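Long-range contact in Tol-Pal system protein TolB (Acinetobacter baumannii, PDB 7MX5), which probably serves as the periplasmic component of the Tol-Pal system, which supports outer membrane invagination during cell division and outer membrane integrity: residues A[209-222]-A[230-243]. Sequence-based numbering, arbitrary orientation.
Sequences ITSFKGLNGAPSFS and FTASMNGNPEIYQM
The F212 ring takes A232 CB at its edge, 3.5 Å from F212 CE1, and meets the F230 ring edge to edge, with F212 CZ 3.8 Å from F230 CE2; L215 CB lies over one face of F212. F230 is sandwiched between T210 CG2 over one face and Y241 CB over the opposite face, while L215 CD1 comes in obliquely, 3.6 Å from F230 CD2, put there by chi1 (-178°) and chi2 (61°) together. Further along, M243 SD lies 3.4 Å from I209 CG2, and the bend at chi3 (-132°) carries M243 CE to 3.6 Å from T210 CB.

The strands carrying L215 and A232 run antiparallel, these two forming a non-hydrogen-bonded pair. T231 O accepts from both N216 N and G217 N, the two donors arriving from the same face of its plane; the G217 bond is the straighter, and T231 N returns 2.7 Å to G217 O. Nearer the turn, S233 OG donates in plane to a lone pair of N216 OD1 at 2.7 Å. One water bridges A218 O and T231 OG1, also hydrogen-bonded to T261 O. The doubled donors N216 and G217 opposite the single residue T231 mark a classic beta bulge in the hairpin of strands 215-221 and 227-232, within a four-stranded antiparallel blade of the TolB beta-propeller.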
loop_
_atom_site.group_PDB
_atom_site.type_symbol
_atom_site.label_atom_id
_atom_site.label_comp_id
_atom_site.label_asym_id
_atom_site.label_seq_id
_atom_site.Cartn_x
_atom_site.Cartn_y
_atom_site.Cartn_z
ATOM N N ILE A 209 19.374 13.102 5.956
ATOM C CA ILE A 209 20.106 11.846 6.032
ATOM C C ILE A 209 21.378 11.921 5.197
ATOM O O ILE A 209 22.480 11.656 5.693
ATOM C CB ILE A 209 19.202 10.679 5.598
ATOM C CG1 ILE A 209 18.178 10.361 6.691
ATOM C CG2 ILE A 209 20.031 9.463 5.301
ATOM C CD1 ILE A 209 18.799 9.992 8.020
ATOM N N THR A 210 21.251 12.295 3.926
ATOM C CA THR A 210 22.405 12.487 3.059
ATOM C C THR A 210 22.056 13.508 1.986
ATOM O O THR A 210 20.883 13.743 1.684
ATOM C CB THR A 210 22.864 11.170 2.417
ATOM O OG1 THR A 210 24.154 11.354 1.820
ATOM C CG2 THR A 210 21.876 10.716 1.354
ATOM N N SER A 211 23.097 14.112 1.412
ATOM C CA SER A 211 22.924 15.143 0.395
ATOM C C SER A 211 24.237 15.446 -0.317
ATOM O O SER A 211 25.183 15.938 0.305
ATOM C CB SER A 211 22.368 16.425 1.019
ATOM O OG SER A 211 21.969 17.348 0.021
ATOM N N PHE A 212 24.305 15.166 -1.615
ATOM C CA PHE A 212 25.485 15.496 -2.407
ATOM C C PHE A 212 25.070 15.621 -3.871
ATOM O O PHE A 212 23.879 15.674 -4.196
ATOM C CB PHE A 212 26.597 14.461 -2.202
ATOM C CG PHE A 212 26.124 13.039 -2.236
ATOM C CD1 PHE A 212 26.015 12.360 -3.436
ATOM C CD2 PHE A 212 25.800 12.375 -1.063
ATOM C CE1 PHE A 212 25.585 11.050 -3.469
ATOM C CE2 PHE A 212 25.369 11.064 -1.090
ATOM C CZ PHE A 212 25.261 10.401 -2.294
ATOM N N LYS A 213 26.066 15.661 -4.758
ATOM C CA LYS A 213 25.828 15.998 -6.157
ATOM C C LYS A 213 25.276 14.817 -6.949
ATOM O O LYS A 213 24.450 15.005 -7.850
ATOM C CB LYS A 213 27.123 16.503 -6.792
ATOM C CG LYS A 213 28.376 15.870 -6.203
ATOM C CD LYS A 213 29.641 16.419 -6.841
ATOM C CE LYS A 213 30.799 16.407 -5.855
ATOM N NZ LYS A 213 32.104 16.146 -6.524
ATOM N N GLY A 214 25.719 13.604 -6.640
ATOM C CA GLY A 214 25.328 12.438 -7.401
ATOM C C GLY A 214 24.162 11.650 -6.849
ATOM O O GLY A 214 23.880 10.558 -7.353
ATOM N N LEU A 215 23.468 12.169 -5.839
ATOM C CA LEU A 215 22.380 11.433 -5.208
ATOM C C LEU A 215 21.208 11.283 -6.170
ATOM O O LEU A 215 20.618 12.278 -6.605
ATOM C CB LEU A 215 21.936 12.148 -3.934
ATOM C CG LEU A 215 20.818 11.479 -3.131
ATOM C CD1 LEU A 215 21.249 10.100 -2.660
ATOM C CD2 LEU A 215 20.412 12.350 -1.952
ATOM N N ASN A 216 20.872 10.037 -6.505
ATOM C CA ASN A 216 19.672 9.750 -7.282
ATOM C C ASN A 216 18.448 9.581 -6.391
ATOM O O ASN A 216 17.356 10.039 -6.745
ATOM C CB ASN A 216 19.873 8.490 -8.129
ATOM C CG ASN A 216 20.806 8.717 -9.301
ATOM O OD1 ASN A 216 22.027 8.692 -9.152
ATOM N ND2 ASN A 216 20.231 8.940 -10.478
ATOM N N GLY A 217 18.611 8.931 -5.242
ATOM C CA GLY A 217 17.524 8.775 -4.298
ATOM C C GLY A 217 17.094 7.340 -4.076
ATOM O O GLY A 217 17.930 6.465 -3.830
ATOM N N ALA A 218 15.783 7.097 -4.161
ATOM C CA ALA A 218 15.174 5.788 -3.952
ATOM C C ALA A 218 15.589 5.195 -2.610
ATOM O O ALA A 218 16.305 4.185 -2.575
ATOM C CB ALA A 218 15.540 4.833 -5.090
ATOM N N PRO A 219 15.164 5.775 -1.492
ATOM C CA PRO A 219 15.558 5.234 -0.189
ATOM C C PRO A 219 14.765 3.989 0.174
ATOM O O PRO A 219 13.647 3.767 -0.295
ATOM C CB PRO A 219 15.258 6.381 0.784
ATOM C CG PRO A 219 14.251 7.235 0.099
ATOM C CD PRO A 219 14.283 6.951 -1.374
ATOM N N SER A 220 15.378 3.166 1.022
ATOM C CA SER A 220 14.753 1.955 1.532
ATOM C C SER A 220 15.433 1.596 2.843
ATOM O O SER A 220 16.661 1.657 2.943
ATOM C CB SER A 220 14.859 0.797 0.533
ATOM O OG SER A 220 14.313 -0.394 1.074
ATOM N N PHE A 221 14.637 1.220 3.838
ATOM C CA PHE A 221 15.117 1.070 5.205
ATOM C C PHE A 221 15.215 -0.398 5.596
ATOM O O PHE A 221 14.373 -1.216 5.210
ATOM C CB PHE A 221 14.203 1.812 6.178
ATOM C CG PHE A 221 14.344 3.300 6.106
ATOM C CD1 PHE A 221 15.422 3.935 6.699
ATOM C CD2 PHE A 221 13.411 4.064 5.426
ATOM C CE1 PHE A 221 15.561 5.306 6.628
ATOM C CE2 PHE A 221 13.545 5.432 5.352
ATOM C CZ PHE A 221 14.622 6.055 5.953
ATOM N N SER A 222 16.254 -0.716 6.363
ATOM C CA SER A 222 16.471 -2.074 6.827
ATOM C C SER A 222 15.363 -2.493 7.792
ATOM O O SER A 222 14.856 -1.670 8.560
ATOM C CB SER A 222 17.823 -2.184 7.524
ATOM O OG SER A 222 18.729 -2.977 6.781
ATOM N N PHE A 230 20.231 3.407 -0.698
ATOM C CA PHE A 230 19.883 4.514 -1.575
ATOM C C PHE A 230 20.723 4.427 -2.839
ATOM O O PHE A 230 21.782 3.794 -2.863
ATOM C CB PHE A 230 20.073 5.871 -0.885
ATOM C CG PHE A 230 21.490 6.160 -0.469
ATOM C CD1 PHE A 230 22.027 5.584 0.672
ATOM C CD2 PHE A 230 22.282 7.019 -1.213
ATOM C CE1 PHE A 230 23.326 5.855 1.057
ATOM C CE2 PHE A 230 23.582 7.294 -0.833
ATOM C CZ PHE A 230 24.105 6.713 0.305
ATOM N N THR A 231 20.228 5.069 -3.892
ATOM C CA THR A 231 20.909 5.118 -5.176
ATOM C C THR A 231 21.615 6.457 -5.338
ATOM O O THR A 231 21.075 7.505 -4.972
ATOM C CB THR A 231 19.926 4.907 -6.329
ATOM O OG1 THR A 231 18.994 3.875 -5.984
ATOM C CG2 THR A 231 20.671 4.509 -7.595
ATOM N N ALA A 232 22.825 6.413 -5.889
ATOM C CA ALA A 232 23.614 7.617 -6.090
ATOM C C ALA A 232 24.682 7.338 -7.134
ATOM O O ALA A 232 25.242 6.240 -7.179
ATOM C CB ALA A 232 24.257 8.090 -4.782
ATOM N N SER A 233 24.959 8.337 -7.966
ATOM C CA SER A 233 25.971 8.251 -9.014
ATOM C C SER A 233 26.956 9.392 -8.795
ATOM O O SER A 233 26.766 10.484 -9.334
ATOM C CB SER A 233 25.339 8.329 -10.399
ATOM O OG SER A 233 24.281 9.270 -10.428
ATOM N N MET A 234 28.002 9.142 -8.002
ATOM C CA MET A 234 29.026 10.160 -7.796
ATOM C C MET A 234 29.568 10.643 -9.135
ATOM O O MET A 234 29.658 11.848 -9.390
ATOM C CB MET A 234 30.156 9.609 -6.921
ATOM C CG MET A 234 30.291 10.260 -5.539
ATOM S SD MET A 234 30.019 12.046 -5.382
ATOM C CE MET A 234 31.056 12.733 -6.675
ATOM N N ASN A 235 29.902 9.706 -10.018
ATOM C CA ASN A 235 30.291 10.030 -11.382
ATOM C C ASN A 235 29.641 9.031 -12.324
ATOM O O ASN A 235 29.740 7.818 -12.113
ATOM C CB ASN A 235 31.818 10.018 -11.546
ATOM C CG ASN A 235 32.266 9.329 -12.823
ATOM O OD1 ASN A 235 32.442 9.971 -13.859
ATOM N ND2 ASN A 235 32.473 8.018 -12.750
ATOM N N GLY A 236 28.961 9.542 -13.345
ATOM C CA GLY A 236 28.433 8.702 -14.401
ATOM C C GLY A 236 27.144 7.967 -14.094
ATOM O O GLY A 236 26.052 8.519 -14.254
ATOM N N ASN A 237 27.258 6.712 -13.650
ATOM C CA ASN A 237 26.123 5.805 -13.631
ATOM C C ASN A 237 25.648 5.525 -12.208
ATOM O O ASN A 237 26.457 5.450 -11.276
ATOM C CB ASN A 237 26.491 4.483 -14.313
ATOM C CG ASN A 237 27.416 4.682 -15.498
ATOM O OD1 ASN A 237 28.617 4.893 -15.334
ATOM N ND2 ASN A 237 26.857 4.627 -16.701
ATOM N N PRO A 238 24.337 5.360 -12.014
ATOM C CA PRO A 238 23.805 5.151 -10.662
ATOM C C PRO A 238 24.364 3.888 -10.027
ATOM O O PRO A 238 24.670 2.911 -10.711
ATOM C CB PRO A 238 22.293 5.038 -10.890
ATOM C CG PRO A 238 22.057 5.694 -12.221
ATOM C CD PRO A 238 23.270 5.355 -13.027
ATOM N N GLU A 239 24.501 3.925 -8.702
ATOM C CA GLU A 239 25.017 2.807 -7.926
ATOM C C GLU A 239 24.246 2.709 -6.616
ATOM O O GLU A 239 23.695 3.696 -6.125
ATOM C CB GLU A 239 26.519 2.956 -7.638
ATOM C CG GLU A 239 27.424 2.114 -8.522
ATOM C CD GLU A 239 28.742 2.794 -8.824
ATOM O OE1 GLU A 239 29.037 3.828 -8.192
ATOM O OE2 GLU A 239 29.486 2.295 -9.694
ATOM N N ILE A 240 24.221 1.505 -6.050
ATOM C CA ILE A 240 23.520 1.252 -4.795
ATOM C C ILE A 240 24.491 1.429 -3.635
ATOM O O ILE A 240 25.606 0.894 -3.657
ATOM C CB ILE A 240 22.896 -0.154 -4.780
ATOM C CG1 ILE A 240 21.711 -0.227 -5.743
ATOM C CG2 ILE A 240 22.458 -0.535 -3.372
ATOM C CD1 ILE A 240 21.884 -1.251 -6.837
ATOM N N TYR A 241 24.064 2.178 -2.623
ATOM C CA TYR A 241 24.837 2.402 -1.411
ATOM C C TYR A 241 24.014 1.978 -0.203
ATOM O O TYR A 241 22.785 2.089 -0.202
ATOM C CB TYR A 241 25.228 3.877 -1.272
ATOM C CG TYR A 241 26.197 4.372 -2.319
ATOM C CD1 TYR A 241 25.744 4.822 -3.553
ATOM C CD2 TYR A 241 27.564 4.373 -2.083
ATOM C CE1 TYR A 241 26.628 5.270 -4.516
ATOM C CE2 TYR A 241 28.451 4.828 -3.038
ATOM C CZ TYR A 241 27.980 5.268 -4.254
ATOM O OH TYR A 241 28.868 5.712 -5.207
ATOM N N GLN A 242 24.697 1.489 0.827
ATOM C CA GLN A 242 24.069 1.199 2.108
ATOM C C GLN A 242 24.598 2.166 3.156
ATOM O O GLN A 242 25.814 2.317 3.312
ATOM C CB GLN A 242 24.320 -0.241 2.559
ATOM C CG GLN A 242 23.465 -0.633 3.759
ATOM C CD GLN A 242 23.715 -2.047 4.241
ATOM O OE1 GLN A 242 24.639 -2.718 3.785
ATOM N NE2 GLN A 242 22.886 -2.508 5.171
ATOM N N MET A 243 23.686 2.815 3.868
ATOM C CA MET A 243 24.044 3.725 4.943
ATOM C C MET A 243 23.815 3.067 6.294
ATOM O O MET A 243 22.872 2.293 6.468
ATOM C CB MET A 243 23.235 5.019 4.869
ATOM C CG MET A 243 23.967 6.202 5.457
ATOM S SD MET A 243 22.906 7.615 5.764
ATOM C CE MET A 243 23.899 8.912 5.037
HETATM O O HOH W 1 17.729 2.467 -3.699
#